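Local coordinates for DUF3248 domain-containing protein (Thermus thermophilus, PDB 2E6X) that is of unknown function but forms a two-subunit assembly of the DUF3248 family, each small chain packing short helices against a mixed beta sheet, at residues 24-30 / 61-67; 13-17 / 36-40; 17-21 / 44-48. All coordinates share one frame; numbering follows the deposited sequence.

Interaction 1 joins strand 26-32 to its parallel neighbour 62-66 and lies nearest the centre of the chain, with six of its fourteen touching residues buried; backbone bonds, valines and a salt-bridge network hold it together. Interactions 2 and 3 both use strand 13-19, the antiparallel partner of 26-32, and share Met-17. Interaction 2 sets helix 36-41 on one face of the sheet, a surface contact with no hydrogen bond across it, carried by an aromatic ring, a valine and the stem of one arginine. Interaction 3 lies at the end of the same strand and is partly buried, combining one antiparallel bridge with leucines and waters. All three contacts also touch the second subunit.

Interaction 1: 24-30 / 61-67; sequences DVLVVRV and RVRVEWV
Glu-65 and Arg-29 lie side by side on the same face of the sheet, their chains extended and pointing the same way. Arg-29 NE donates to Glu-65 OE1 at 3.1 Å; the oxygen sits near the guanidinium plane, but NE comes from its syn side tilted well out of the carboxylate plane, the two flat groups being turned 29° apart. The other oxygen, Glu-65 OE2, receives a weak bond from Arg-63 NE at 3.3 Å, so one carboxylate is shared between two arginines. Glu-65 also crosses Val-27, and Val-27 CG1 lies 3.4 Å from Glu-65 OE2. Arg-29 has a second partner in the carbonyl of Pro-43.

The opposite face is apolar. Leu-26 CD2 runs alongside Val-62 CG1 at 4.1 Å, and branched valines, well suited to extended strands, fill the positions that follow. At the end of this row, Trp-66 is laid across Val-30: Trp-66 CE3 meets Val-30 CG1 at 3.5 Å. Its CG is anti to the backbone N (chi1 -178°) and beside Trp-66's own carbonyl carbon, and the ring turns one face to Val-30 O, which is offset toward the rim. Val-62, Val-64 and Trp-66 also pack on the second subunit.

Beneath the side chains, the strands run parallel and only 19° askew. Six backbone bonds zip them together, from Leu-26 N to Arg-61 O (2.9 Å) through to Val-67 N to Val-30 O (2.9 Å). At the start of the pairing, a water joins Asp-24 O to Arg-61 NH1, while Asp-24 pairs with Arg-55 and Arg-61 with Glu-59. The chemistry is thus two-faced: the shared carboxylate probably offsets positive charge on one face, whereas the other offers hydrocarbon to helix 50-58 and the second subunit.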
ATOM      1  N   ASP A  24     -11.018  -0.906 -14.325  1.00 10.45           N
ATOM      2  CA  ASP A  24     -10.843  -2.039 -13.450  1.00 11.92           C
ATOM      3  C   ASP A  24      -9.415  -2.026 -12.881  1.00 11.63           C
ATOM      4  O   ASP A  24      -8.608  -2.878 -13.198  1.00 10.79           O
ATOM      5  CB  ASP A  24     -11.118  -3.301 -14.262  1.00  9.15           C
ATOM      6  CG  ASP A  24     -11.205  -4.527 -13.398  1.00 14.53           C
ATOM      7  OD1 ASP A  24     -11.842  -4.435 -12.346  1.00 18.07           O
ATOM      8  OD2 ASP A  24     -10.629  -5.559 -13.762  1.00 20.14           O
ATOM      9  N   VAL A  25      -9.121  -1.049 -12.027  1.00 11.40           N
ATOM     10  CA  VAL A  25      -7.786  -0.914 -11.449  1.00  7.35           C
ATOM     11  C   VAL A  25      -7.834  -0.601  -9.942  1.00  9.24           C
ATOM     12  O   VAL A  25      -8.610   0.269  -9.510  1.00  7.40           O
ATOM     13  CB  VAL A  25      -7.042   0.209 -12.167  1.00 11.40           C
ATOM     14  CG1 VAL A  25      -5.702   0.456 -11.509  1.00 10.78           C
ATOM     15  CG2 VAL A  25      -6.823  -0.168 -13.669  1.00  9.98           C
ATOM     16  N   LEU A  26      -7.002  -1.300  -9.166  1.00  9.66           N
ATOM     17  CA  LEU A  26      -6.921  -1.038  -7.731  1.00  9.04           C
ATOM     18  C   LEU A  26      -5.970   0.148  -7.555  1.00  7.62           C
ATOM     19  O   LEU A  26      -4.847   0.122  -8.054  1.00  8.31           O
ATOM     20  CB  LEU A  26      -6.358  -2.236  -6.949  1.00  7.74           C
ATOM     21  CG  LEU A  26      -6.075  -1.840  -5.476  1.00  9.65           C
ATOM     22  CD1 LEU A  26      -7.437  -1.748  -4.715  1.00 10.03           C
ATOM     23  CD2 LEU A  26      -5.153  -2.862  -4.800  1.00 12.97           C
ATOM     24  N   VAL A  27      -6.428   1.191  -6.864  1.00  8.29           N
ATOM     25  CA  VAL A  27      -5.571   2.348  -6.646  1.00  8.95           C
ATOM     26  C   VAL A  27      -5.111   2.399  -5.183  1.00  9.15           C
ATOM     27  O   VAL A  27      -5.896   2.197  -4.243  1.00  9.07           O
ATOM     28  CB  VAL A  27      -6.311   3.677  -7.015  1.00  8.17           C
ATOM     29  CG1 VAL A  27      -5.463   4.885  -6.669  1.00  6.86           C
ATOM     30  CG2 VAL A  27      -6.682   3.680  -8.543  1.00  8.36           C
ATOM     31  N   VAL A  28      -3.817   2.564  -4.989  1.00  8.09           N
ATOM     32  CA  VAL A  28      -3.295   2.735  -3.641  1.00  7.69           C
ATOM     33  C   VAL A  28      -2.731   4.141  -3.577  1.00 10.48           C
ATOM     34  O   VAL A  28      -1.907   4.553  -4.440  1.00  9.19           O
ATOM     35  CB  VAL A  28      -2.223   1.703  -3.336  1.00 10.92           C
ATOM     36  CG1 VAL A  28      -1.475   2.064  -2.037  1.00  8.85           C
ATOM     37  CG2 VAL A  28      -2.921   0.331  -3.209  1.00 13.44           C
ATOM     38  N   ARG A  29      -3.214   4.918  -2.619  1.00  8.28           N
ATOM     39  CA  ARG A  29      -2.681   6.269  -2.486  1.00 14.76           C
ATOM     40  C   ARG A  29      -1.877   6.325  -1.204  1.00 13.28           C
ATOM     41  O   ARG A  29      -2.327   5.814  -0.168  1.00 13.56           O
ATOM     42  CB  ARG A  29      -3.804   7.315  -2.464  1.00 13.96           C
ATOM     43  CG  ARG A  29      -4.542   7.363  -3.753  1.00 16.23           C
ATOM     44  CD  ARG A  29      -5.747   8.266  -3.663  1.00 11.81           C
ATOM     45  NE  ARG A  29      -6.337   8.426  -4.995  1.00 12.06           N
ATOM     46  CZ  ARG A  29      -7.531   8.943  -5.210  1.00 10.09           C
ATOM     47  NH1 ARG A  29      -8.263   9.355  -4.167  1.00  8.01           N
ATOM     48  NH2 ARG A  29      -8.008   9.012  -6.457  1.00 12.08           N
ATOM     49  N   VAL A  30      -0.697   6.935  -1.279  1.00 14.38           N
ATOM     50  CA  VAL A  30       0.176   7.056  -0.111  1.00 14.88           C
ATOM     51  C   VAL A  30       0.841   8.437   0.004  1.00 12.77           C
ATOM     52  O   VAL A  30       1.214   9.059  -0.999  1.00 11.07           O
ATOM     53  CB  VAL A  30       1.274   5.969  -0.132  1.00 12.15           C
ATOM     54  CG1 VAL A  30       2.225   6.181  -1.332  1.00 12.54           C
ATOM     55  CG2 VAL A  30       2.067   6.022   1.158  1.00 12.47           C
ATOM     56  N   ARG A  61      -3.029  -5.296 -11.916  1.00 10.40           N
ATOM     57  CA  ARG A  61      -3.880  -4.104 -12.218  1.00 12.98           C
ATOM     58  C   ARG A  61      -3.947  -3.186 -10.987  1.00  9.39           C
ATOM     59  O   ARG A  61      -4.995  -3.100 -10.313  1.00 12.45           O
ATOM     60  CB  ARG A  61      -5.321  -4.521 -12.561  1.00 12.80           C
ATOM     61  CG  ARG A  61      -5.465  -5.307 -13.862  1.00 19.94           C
ATOM     62  CD  ARG A  61      -6.867  -5.876 -13.980  1.00 21.24           C
ATOM     63  NE  ARG A  61      -6.934  -6.965 -14.943  1.00 25.72           N
ATOM     64  CZ  ARG A  61      -6.746  -6.799 -16.248  1.00 33.07           C
ATOM     65  NH1 ARG A  61      -6.481  -5.581 -16.730  1.00 29.30           N
ATOM     66  NH2 ARG A  61      -6.818  -7.839 -17.076  1.00 33.53           N
ATOM     67  N   VAL A  62      -2.833  -2.527 -10.681  1.00  7.62           N
ATOM     68  CA  VAL A  62      -2.715  -1.667  -9.496  1.00 10.11           C
ATOM     69  C   VAL A  62      -1.868  -0.440  -9.857  1.00 10.53           C
ATOM     70  O   VAL A  62      -0.896  -0.542 -10.607  1.00 11.02           O
ATOM     71  CB  VAL A  62      -1.913  -2.337  -8.369  1.00 11.07           C
ATOM     72  CG1 VAL A  62      -2.059  -1.522  -7.073  1.00 10.37           C
ATOM     73  CG2 VAL A  62      -2.355  -3.729  -8.161  1.00 10.28           C
ATOM     74  N   ARG A  63      -2.257   0.700  -9.310  1.00  6.70           N
ATOM     75  CA  ARG A  63      -1.564   1.930  -9.530  1.00  8.35           C
ATOM     76  C   ARG A  63      -1.319   2.536  -8.154  1.00  8.95           C
ATOM     77  O   ARG A  63      -2.253   2.762  -7.386  1.00  9.79           O
ATOM     78  CB  ARG A  63      -2.387   2.886 -10.366  1.00 11.32           C
ATOM     79  CG  ARG A  63      -1.705   4.276 -10.508  1.00  7.47           C
ATOM     80  CD  ARG A  63      -2.412   5.149 -11.544  1.00  8.65           C
ATOM     81  NE  ARG A  63      -1.879   6.520 -11.522  1.00  6.70           N
ATOM     82  CZ  ARG A  63      -0.773   6.881 -12.165  1.00 10.81           C
ATOM     83  NH1 ARG A  63      -0.073   5.984 -12.888  1.00  8.23           N
ATOM     84  NH2 ARG A  63      -0.381   8.145 -12.125  1.00 11.79           N
ATOM     85  N   VAL A  64      -0.067   2.758  -7.838  1.00  7.56           N
ATOM     86  CA  VAL A  64       0.261   3.373  -6.541  1.00  8.37           C
ATOM     87  C   VAL A  64       0.473   4.864  -6.806  1.00  8.09           C
ATOM     88  O   VAL A  64       1.195   5.254  -7.733  1.00  7.82           O
ATOM     89  CB  VAL A  64       1.502   2.754  -5.926  1.00  6.70           C
ATOM     90  CG1 VAL A  64       1.848   3.476  -4.531  1.00  6.70           C
ATOM     91  CG2 VAL A  64       1.220   1.266  -5.712  1.00  6.70           C
ATOM     92  N   GLU A  65      -0.146   5.687  -5.978  1.00  7.97           N
ATOM     93  CA  GLU A  65      -0.124   7.141  -6.180  1.00  9.38           C
ATOM     94  C   GLU A  65       0.420   7.919  -5.003  1.00  8.77           C
ATOM     95  O   GLU A  65      -0.004   7.688  -3.867  1.00  7.74           O
ATOM     96  CB  GLU A  65      -1.579   7.610  -6.493  1.00  9.61           C
ATOM     97  CG  GLU A  65      -2.127   7.008  -7.788  1.00  8.66           C
ATOM     98  CD  GLU A  65      -3.592   7.347  -8.052  1.00 12.07           C
ATOM     99  OE1 GLU A  65      -4.215   8.127  -7.268  1.00  8.43           O
ATOM    100  OE2 GLU A  65      -4.128   6.827  -9.059  1.00 16.62           O
ATOM    101  N   TRP A  66       1.300   8.887  -5.269  1.00  6.70           N
ATOM    102  CA  TRP A  66       1.858   9.651  -4.163  1.00 10.33           C
ATOM    103  C   TRP A  66       1.102  10.956  -4.043  1.00 11.42           C
ATOM    104  O   TRP A  66       0.908  11.669  -5.025  1.00 13.90           O
ATOM    105  CB  TRP A  66       3.351   9.931  -4.369  1.00 10.53           C
ATOM    106  CG  TRP A  66       3.930  10.671  -3.213  1.00 12.32           C
ATOM    107  CD1 TRP A  66       4.052  12.035  -3.064  1.00 10.47           C
ATOM    108  CD2 TRP A  66       4.410  10.089  -2.009  1.00  8.00           C
ATOM    109  NE1 TRP A  66       4.594  12.327  -1.828  1.00  9.24           N
ATOM    110  CE2 TRP A  66       4.816  11.151  -1.158  1.00 13.66           C
ATOM    111  CE3 TRP A  66       4.550   8.769  -1.562  1.00 12.57           C
ATOM    112  CZ2 TRP A  66       5.328  10.928   0.120  1.00  9.30           C
ATOM    113  CZ3 TRP A  66       5.060   8.551  -0.289  1.00 12.06           C
ATOM    114  CH2 TRP A  66       5.445   9.630   0.528  1.00 10.04           C
ATOM    115  N   VAL A  67       0.643  11.244  -2.838  1.00 12.47           N
ATOM    116  CA  VAL A  67      -0.110  12.453  -2.573  1.00 10.88           C
ATOM    117  C   VAL A  67       0.776  13.466  -1.898  1.00 13.80           C
ATOM    118  O   VAL A  67       1.177  13.256  -0.768  1.00 14.16           O
ATOM    119  CB  VAL A  67      -1.263  12.163  -1.613  1.00 11.95           C
ATOM    120  CG1 VAL A  67      -2.038  13.428  -1.385  1.00 12.46           C
ATOM    121  CG2 VAL A  67      -2.160  11.032  -2.171  1.00  8.99           C
TER
HETATM  122  O   HOH W   1      -7.170  -3.013 -15.585  1.00 26.11           O

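Interaction 2: 13-17 / 36-40; sequences LVWRM and TPRFR
Thr-36 meets Val-14 at the start of the helix, where the two side chains cross at about a right angle and Val-14 CG2 touches Thr-36 OG1 at 3.5 Å. The hydroxyl has its polar partner in the carbonyl of Ala-33, so toward the strand this is plain packing. One turn on, Phe-39 carries most of the contact. Its ring slides past Val-14 in the opposite direction, with Phe-39 CZ 3.8 Å from Val-14 CB and with Val-14 CG1 over one face near the rim. The aliphatic stem of Arg-16 closes on the same ring obliquely, CG lying 3.5 Å from Phe-39 CD2. A bend at chi2 (-68°) then folds the arginine back along its own strand, where Arg-16 NH1 donates to Trp-15 O at 3.0 Å. Arg-40 follows; as modelled, the edge of the Arg-16 guanidinium faces its flat side, a doubtful placement because the nitrogens come too close. Helix 36-41 is thus laid on the sheet face bearing Val-14 and Arg-16, with Phe-39 also touching Arg-29 and Val-67. Because nothing polar bonds across the interface, the attraction probably comes mainly from burying Phe-39 against valine and methylene groups.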
ATOM      1  N   LEU A  13       2.934   7.584   7.549  1.00 22.37           N
ATOM      2  CA  LEU A  13       2.424   7.567   6.176  1.00 22.49           C
ATOM      3  C   LEU A  13       0.925   7.282   6.201  1.00 23.03           C
ATOM      4  O   LEU A  13       0.453   6.493   7.022  1.00 24.10           O
ATOM      5  CB  LEU A  13       3.128   6.462   5.379  1.00 24.37           C
ATOM      6  CG  LEU A  13       4.647   6.549   5.268  1.00 25.33           C
ATOM      7  CD1 LEU A  13       5.122   5.378   4.454  1.00 28.79           C
ATOM      8  CD2 LEU A  13       5.060   7.850   4.596  1.00 27.29           C
ATOM      9  N   VAL A  14       0.181   7.927   5.313  1.00 22.45           N
ATOM     10  CA  VAL A  14      -1.258   7.718   5.239  1.00 21.45           C
ATOM     11  C   VAL A  14      -1.501   6.832   4.038  1.00 20.70           C
ATOM     12  O   VAL A  14      -0.906   7.042   2.978  1.00 16.23           O
ATOM     13  CB  VAL A  14      -2.023   9.029   5.029  1.00 23.98           C
ATOM     14  CG1 VAL A  14      -3.539   8.795   5.202  1.00 22.12           C
ATOM     15  CG2 VAL A  14      -1.508  10.080   6.004  1.00 24.60           C
ATOM     16  N   TRP A  15      -2.352   5.832   4.224  1.00 18.16           N
ATOM     17  CA  TRP A  15      -2.702   4.896   3.170  1.00 22.94           C
ATOM     18  C   TRP A  15      -4.199   4.869   2.920  1.00 20.81           C
ATOM     19  O   TRP A  15      -4.989   4.837   3.874  1.00 20.54           O
ATOM     20  CB  TRP A  15      -2.286   3.475   3.541  1.00 30.84           C
ATOM     21  CG  TRP A  15      -0.831   3.275   3.631  1.00 37.92           C
ATOM     22  CD1 TRP A  15      -0.034   3.473   4.730  1.00 41.90           C
ATOM     23  CD2 TRP A  15       0.040   2.891   2.565  1.00 42.16           C
ATOM     24  NE1 TRP A  15       1.281   3.236   4.405  1.00 44.71           N
ATOM     25  CE2 TRP A  15       1.354   2.879   3.084  1.00 43.19           C
ATOM     26  CE3 TRP A  15      -0.160   2.560   1.219  1.00 44.28           C
ATOM     27  CZ2 TRP A  15       2.461   2.545   2.303  1.00 44.83           C
ATOM     28  CZ3 TRP A  15       0.952   2.227   0.441  1.00 43.53           C
ATOM     29  CH2 TRP A  15       2.243   2.224   0.989  1.00 44.88           C
ATOM     30  N   ARG A  16      -4.589   4.886   1.637  1.00 18.51           N
ATOM     31  CA  ARG A  16      -5.992   4.800   1.235  1.00 14.34           C
ATOM     32  C   ARG A  16      -6.022   3.941  -0.015  1.00 18.56           C
ATOM     33  O   ARG A  16      -5.095   3.985  -0.836  1.00 16.73           O
ATOM     34  CB  ARG A  16      -6.584   6.178   0.899  1.00 16.80           C
ATOM     35  CG  ARG A  16      -6.685   7.175   2.090  1.00 15.57           C
ATOM     36  CD  ARG A  16      -7.718   6.755   3.132  1.00 18.39           C
ATOM     37  NE  ARG A  16      -7.871   7.799   4.154  1.00 14.48           N
ATOM     38  CZ  ARG A  16      -7.143   7.885   5.265  1.00 21.29           C
ATOM     39  NH1 ARG A  16      -6.211   6.973   5.524  1.00 18.02           N
ATOM     40  NH2 ARG A  16      -7.331   8.912   6.099  1.00 17.10           N
HETATM   41  N   MSE A  17      -7.076   3.155  -0.182  1.00 17.13           N
HETATM   42  CA  MSE A  17      -7.160   2.323  -1.372  1.00 19.75           C
HETATM   43  C   MSE A  17      -8.591   2.078  -1.770  1.00 18.29           C
HETATM   44  O   MSE A  17      -9.502   2.252  -0.972  1.00 17.89           O
HETATM   45  CB  MSE A  17      -6.500   0.999  -1.112  1.00 25.08           C
HETATM   46  CG  MSE A  17      -7.065   0.386   0.120  1.00 36.75           C
HETATM   47 SE   MSE A  17      -5.995  -1.047   0.618  1.00 60.09          SE
HETATM   48  CE  MSE A  17      -5.820  -1.955  -1.096  1.00 45.97           C
ATOM     49  N   THR A  36      -2.751  14.493   4.627  1.00 16.39           N
ATOM     50  CA  THR A  36      -4.064  13.954   4.844  1.00 17.69           C
ATOM     51  C   THR A  36      -5.187  14.784   4.246  1.00 18.21           C
ATOM     52  O   THR A  36      -6.051  14.267   3.560  1.00 17.85           O
ATOM     53  CB  THR A  36      -4.318  13.791   6.346  1.00 19.72           C
ATOM     54  OG1 THR A  36      -3.340  12.900   6.885  1.00 16.55           O
ATOM     55  CG2 THR A  36      -5.735  13.256   6.595  1.00 19.04           C
ATOM     56  N   PRO A  37      -5.211  16.087   4.535  1.00 20.52           N
ATOM     57  CA  PRO A  37      -6.269  16.931   3.982  1.00 21.89           C
ATOM     58  C   PRO A  37      -6.443  16.720   2.465  1.00 23.25           C
ATOM     59  O   PRO A  37      -7.570  16.684   1.984  1.00 24.18           O
ATOM     60  CB  PRO A  37      -5.780  18.347   4.310  1.00 21.57           C
ATOM     61  CG  PRO A  37      -5.092  18.163   5.605  1.00 25.11           C
ATOM     62  CD  PRO A  37      -4.300  16.869   5.386  1.00 20.09           C
ATOM     63  N   ARG A  38      -5.343  16.551   1.724  1.00 19.89           N
ATOM     64  CA  ARG A  38      -5.435  16.393   0.245  1.00 19.87           C
ATOM     65  C   ARG A  38      -6.106  15.133  -0.279  1.00 20.48           C
ATOM     66  O   ARG A  38      -6.618  15.107  -1.409  1.00 21.33           O
ATOM     67  CB  ARG A  38      -4.050  16.450  -0.388  1.00 19.64           C
ATOM     68  CG  ARG A  38      -3.184  17.598   0.082  1.00 22.06           C
ATOM     69  CD  ARG A  38      -3.631  18.897  -0.476  1.00 24.74           C
ATOM     70  NE  ARG A  38      -2.849  19.968   0.116  1.00 28.64           N
ATOM     71  CZ  ARG A  38      -3.138  21.256  -0.007  1.00 33.20           C
ATOM     72  NH1 ARG A  38      -4.204  21.623  -0.708  1.00 31.38           N
ATOM     73  NH2 ARG A  38      -2.352  22.168   0.561  1.00 32.39           N
ATOM     74  N   PHE A  39      -6.088  14.071   0.513  1.00 21.67           N
ATOM     75  CA  PHE A  39      -6.675  12.826   0.059  1.00 21.16           C
ATOM     76  C   PHE A  39      -8.148  12.962  -0.313  1.00 22.87           C
ATOM     77  O   PHE A  39      -8.564  12.492  -1.374  1.00 18.99           O
ATOM     78  CB  PHE A  39      -6.501  11.708   1.115  1.00 19.18           C
ATOM     79  CG  PHE A  39      -5.104  11.108   1.166  1.00 22.53           C
ATOM     80  CD1 PHE A  39      -4.045  11.804   1.751  1.00 19.76           C
ATOM     81  CD2 PHE A  39      -4.865   9.814   0.677  1.00 21.15           C
ATOM     82  CE1 PHE A  39      -2.771  11.225   1.861  1.00 18.84           C
ATOM     83  CE2 PHE A  39      -3.602   9.231   0.778  1.00 19.50           C
ATOM     84  CZ  PHE A  39      -2.548   9.944   1.373  1.00 19.47           C
ATOM     85  N   ARG A  40      -8.940  13.590   0.560  1.00 24.77           N
ATOM     86  CA  ARG A  40     -10.372  13.735   0.308  1.00 27.47           C
ATOM     87  C   ARG A  40     -10.704  14.623  -0.868  1.00 27.37           C
ATOM     88  O   ARG A  40     -11.813  14.543  -1.405  1.00 26.86           O
ATOM     89  CB  ARG A  40     -11.095  14.274   1.545  1.00 35.15           C
ATOM     90  CG  ARG A  40     -11.364  13.224   2.592  1.00 41.03           C
ATOM     91  CD  ARG A  40     -10.072  12.696   3.201  1.00 47.84           C
ATOM     92  NE  ARG A  40     -10.322  11.499   3.998  1.00 50.88           N
ATOM     93  CZ  ARG A  40      -9.446  10.962   4.834  1.00 52.53           C
ATOM     94  NH1 ARG A  40      -8.253  11.515   4.990  1.00 53.41           N
ATOM     95  NH2 ARG A  40      -9.767   9.873   5.516  1.00 54.56           N
TER

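Interaction 3: 17-21 / 44-48; sequences MGRAE and RLLNL
The loop 44-48 meets the end of strand 13-19 at a steep angle, their end-to-end directions 105° apart, and joins it through a single antiparallel bridge, the hydrogen-bonded pair of Arg-19 and Leu-46. Arg-19 N donates to Leu-46 O at 2.7 Å and Leu-46 N returns a nearly straight bond to Arg-19 O at 2.8 Å. Just before this pair, Gly-18 CA lies 3.3 Å from Leu-46 O; glycine suits the place because the side where a side chain would stand is filled by Leu-46 O and Leu-45 CB.

Leucines line the bridge. Leu-45 spreads its two methyls along the strand backbone, CD1 near Gly-18 N and CD2 near Ala-20 CA, and continues onto Val-27. Leu-48 sets CD1 against Arg-19 CB at 4.0 Å, while its backbone N bonds to Glu-2 of the second subunit. Leu-46 runs alongside Arg-19, its CD1 4.0 Å from Arg-19 NH2. A bend at chi3 (82°) curls this arginine round so that NE and NH2 both reach Ala-20 O, with Arg-19 NE at 2.9 Å; this grips the NE side of the guanidinium while the leucine methyl covers one face. Glu-21 crosses Leu-46 at about a right angle, its CG 3.8 Å from Leu-46 CG. Two waters reach Arg-44 O, one from Glu-21 N and one from Glu-21 OE1.

The single bridge ties the beta-alpha-beta connection between parallel strands 26-32 and 62-66 to strand 13-19, outermost within the chain; here the loop carries it round that strand, from helix 36-41 on the Arg-29 face to helix 50-58 on the Leu-26 face.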
HETATM    1  N   MSE A  17      -7.076   3.155  -0.182  1.00 17.13           N
HETATM    2  CA  MSE A  17      -7.160   2.323  -1.372  1.00 19.75           C
HETATM    3  C   MSE A  17      -8.591   2.078  -1.770  1.00 18.29           C
HETATM    4  O   MSE A  17      -9.502   2.252  -0.972  1.00 17.89           O
HETATM    5  CB  MSE A  17      -6.500   0.999  -1.112  1.00 25.08           C
HETATM    6  CG  MSE A  17      -7.065   0.386   0.120  1.00 36.75           C
HETATM    7 SE   MSE A  17      -5.995  -1.047   0.618  1.00 60.09          SE
HETATM    8  CE  MSE A  17      -5.820  -1.955  -1.096  1.00 45.97           C
ATOM      9  N   GLY A  18      -8.758   1.631  -3.013  1.00 13.59           N
ATOM     10  CA  GLY A  18     -10.076   1.358  -3.540  1.00 14.66           C
ATOM     11  C   GLY A  18      -9.980   1.281  -5.054  1.00 16.07           C
ATOM     12  O   GLY A  18      -8.923   1.551  -5.671  1.00  6.70           O
ATOM     13  N   ARG A  19     -11.075   0.893  -5.679  1.00 15.99           N
ATOM     14  CA  ARG A  19     -11.037   0.777  -7.114  1.00 12.22           C
ATOM     15  C   ARG A  19     -11.265   2.113  -7.796  1.00 13.25           C
ATOM     16  O   ARG A  19     -12.002   2.959  -7.300  1.00  9.71           O
ATOM     17  CB  ARG A  19     -12.080  -0.239  -7.617  1.00 17.25           C
ATOM     18  CG  ARG A  19     -11.698  -0.870  -8.968  1.00 15.94           C
ATOM     19  CD  ARG A  19     -12.934  -1.456  -9.692  1.00 18.79           C
ATOM     20  NE  ARG A  19     -13.596  -0.358 -10.367  1.00 20.56           N
ATOM     21  CZ  ARG A  19     -14.864  -0.332 -10.755  1.00 21.49           C
ATOM     22  NH1 ARG A  19     -15.667  -1.389 -10.545  1.00 19.69           N
ATOM     23  NH2 ARG A  19     -15.338   0.788 -11.323  1.00 18.45           N
ATOM     24  N   ALA A  20     -10.594   2.320  -8.928  1.00  7.43           N
ATOM     25  CA  ALA A  20     -10.793   3.546  -9.699  1.00 11.58           C
ATOM     26  C   ALA A  20     -12.269   3.495 -10.144  1.00 14.99           C
ATOM     27  O   ALA A  20     -12.799   2.413 -10.399  1.00 14.13           O
ATOM     28  CB  ALA A  20      -9.905   3.513 -10.918  1.00  9.72           C
ATOM     29  N   GLU A  21     -12.929   4.643 -10.246  1.00 15.70           N
ATOM     30  CA  GLU A  21     -14.338   4.670 -10.661  1.00 18.79           C
ATOM     31  C   GLU A  21     -14.659   4.275 -12.082  1.00 18.41           C
ATOM     32  O   GLU A  21     -15.753   3.781 -12.351  1.00 19.30           O
ATOM     33  CB  GLU A  21     -14.961   6.055 -10.451  1.00 26.41           C
ATOM     34  CG  GLU A  21     -15.740   6.154  -9.165  1.00 31.26           C
ATOM     35  CD  GLU A  21     -16.776   7.258  -9.207  1.00 38.71           C
ATOM     36  OE1 GLU A  21     -16.373   8.429  -9.390  1.00 38.51           O
ATOM     37  OE2 GLU A  21     -17.989   6.949  -9.066  1.00 38.98           O
ATOM     38  N   ARG A  44     -12.810  10.397  -5.978  1.00 14.94           N
ATOM     39  CA  ARG A  44     -13.167   9.287  -5.125  1.00 16.02           C
ATOM     40  C   ARG A  44     -12.897   7.902  -5.675  1.00 12.71           C
ATOM     41  O   ARG A  44     -13.132   7.630  -6.836  1.00 14.86           O
ATOM     42  CB  ARG A  44     -14.661   9.350  -4.759  1.00 21.89           C
ATOM     43  CG  ARG A  44     -15.042  10.483  -3.828  1.00 34.38           C
ATOM     44  CD  ARG A  44     -14.155  10.528  -2.596  1.00 43.47           C
ATOM     45  NE  ARG A  44     -14.446  11.699  -1.766  1.00 53.08           N
ATOM     46  CZ  ARG A  44     -14.270  12.964  -2.151  1.00 56.33           C
ATOM     47  NH1 ARG A  44     -13.791  13.244  -3.365  1.00 56.92           N
ATOM     48  NH2 ARG A  44     -14.592  13.955  -1.327  1.00 57.35           N
ATOM     49  N   LEU A  45     -12.452   7.023  -4.797  1.00 12.04           N
ATOM     50  CA  LEU A  45     -12.223   5.602  -5.127  1.00 12.94           C
ATOM     51  C   LEU A  45     -13.378   4.781  -4.569  1.00 14.54           C
ATOM     52  O   LEU A  45     -13.989   5.178  -3.592  1.00 16.02           O
ATOM     53  CB  LEU A  45     -10.962   5.082  -4.477  1.00  6.70           C
ATOM     54  CG  LEU A  45      -9.720   5.833  -4.949  1.00  8.99           C
ATOM     55  CD1 LEU A  45      -8.520   5.372  -4.155  1.00 11.29           C
ATOM     56  CD2 LEU A  45      -9.531   5.638  -6.417  1.00  6.70           C
ATOM     57  N   LEU A  46     -13.631   3.610  -5.153  1.00 13.25           N
ATOM     58  CA  LEU A  46     -14.724   2.751  -4.698  1.00 16.31           C
ATOM     59  C   LEU A  46     -14.318   1.586  -3.804  1.00 17.05           C
ATOM     60  O   LEU A  46     -13.294   0.896  -4.064  1.00 15.80           O
ATOM     61  CB  LEU A  46     -15.475   2.197  -5.914  1.00 19.61           C
ATOM     62  CG  LEU A  46     -16.267   3.212  -6.758  1.00 24.45           C
ATOM     63  CD1 LEU A  46     -16.800   2.539  -8.010  1.00 24.70           C
ATOM     64  CD2 LEU A  46     -17.425   3.799  -5.915  1.00 24.61           C
ATOM     65  N   ASN A  47     -15.130   1.342  -2.761  1.00 14.76           N
ATOM     66  CA  ASN A  47     -14.867   0.199  -1.879  1.00 16.91           C
ATOM     67  C   ASN A  47     -14.993  -1.050  -2.734  1.00 14.89           C
ATOM     68  O   ASN A  47     -15.690  -1.049  -3.758  1.00 13.55           O
ATOM     69  CB  ASN A  47     -15.906   0.073  -0.758  1.00 15.95           C
ATOM     70  CG  ASN A  47     -15.994   1.321   0.091  1.00 21.68           C
ATOM     71  OD1 ASN A  47     -14.971   1.888   0.483  1.00 20.63           O
ATOM     72  ND2 ASN A  47     -17.225   1.762   0.370  1.00 21.64           N
ATOM     73  N   LEU A  48     -14.302  -2.111  -2.352  1.00 13.71           N
ATOM     74  CA  LEU A  48     -14.472  -3.345  -3.106  1.00 14.18           C
ATOM     75  C   LEU A  48     -14.151  -4.513  -2.174  1.00  9.71           C
ATOM     76  O   LEU A  48     -13.433  -4.344  -1.176  1.00 12.47           O
ATOM     77  CB  LEU A  48     -13.585  -3.362  -4.377  1.00 13.32           C
ATOM     78  CG  LEU A  48     -12.110  -3.571  -4.096  1.00 13.74           C
ATOM     79  CD1 LEU A  48     -11.330  -3.521  -5.406  1.00 11.31           C
ATOM     80  CD2 LEU A  48     -11.619  -2.505  -3.187  1.00 17.16           C
TER
HETATM   81  O   HOH W   2     -12.778   2.971  -0.798  1.00 24.98           O
HETATM   82  O   HOH W   3     -11.731   6.946  -9.339  1.00 22.16           O
HETATM   83  O   HOH W   4     -13.806   9.253  -9.267  1.00 32.51           O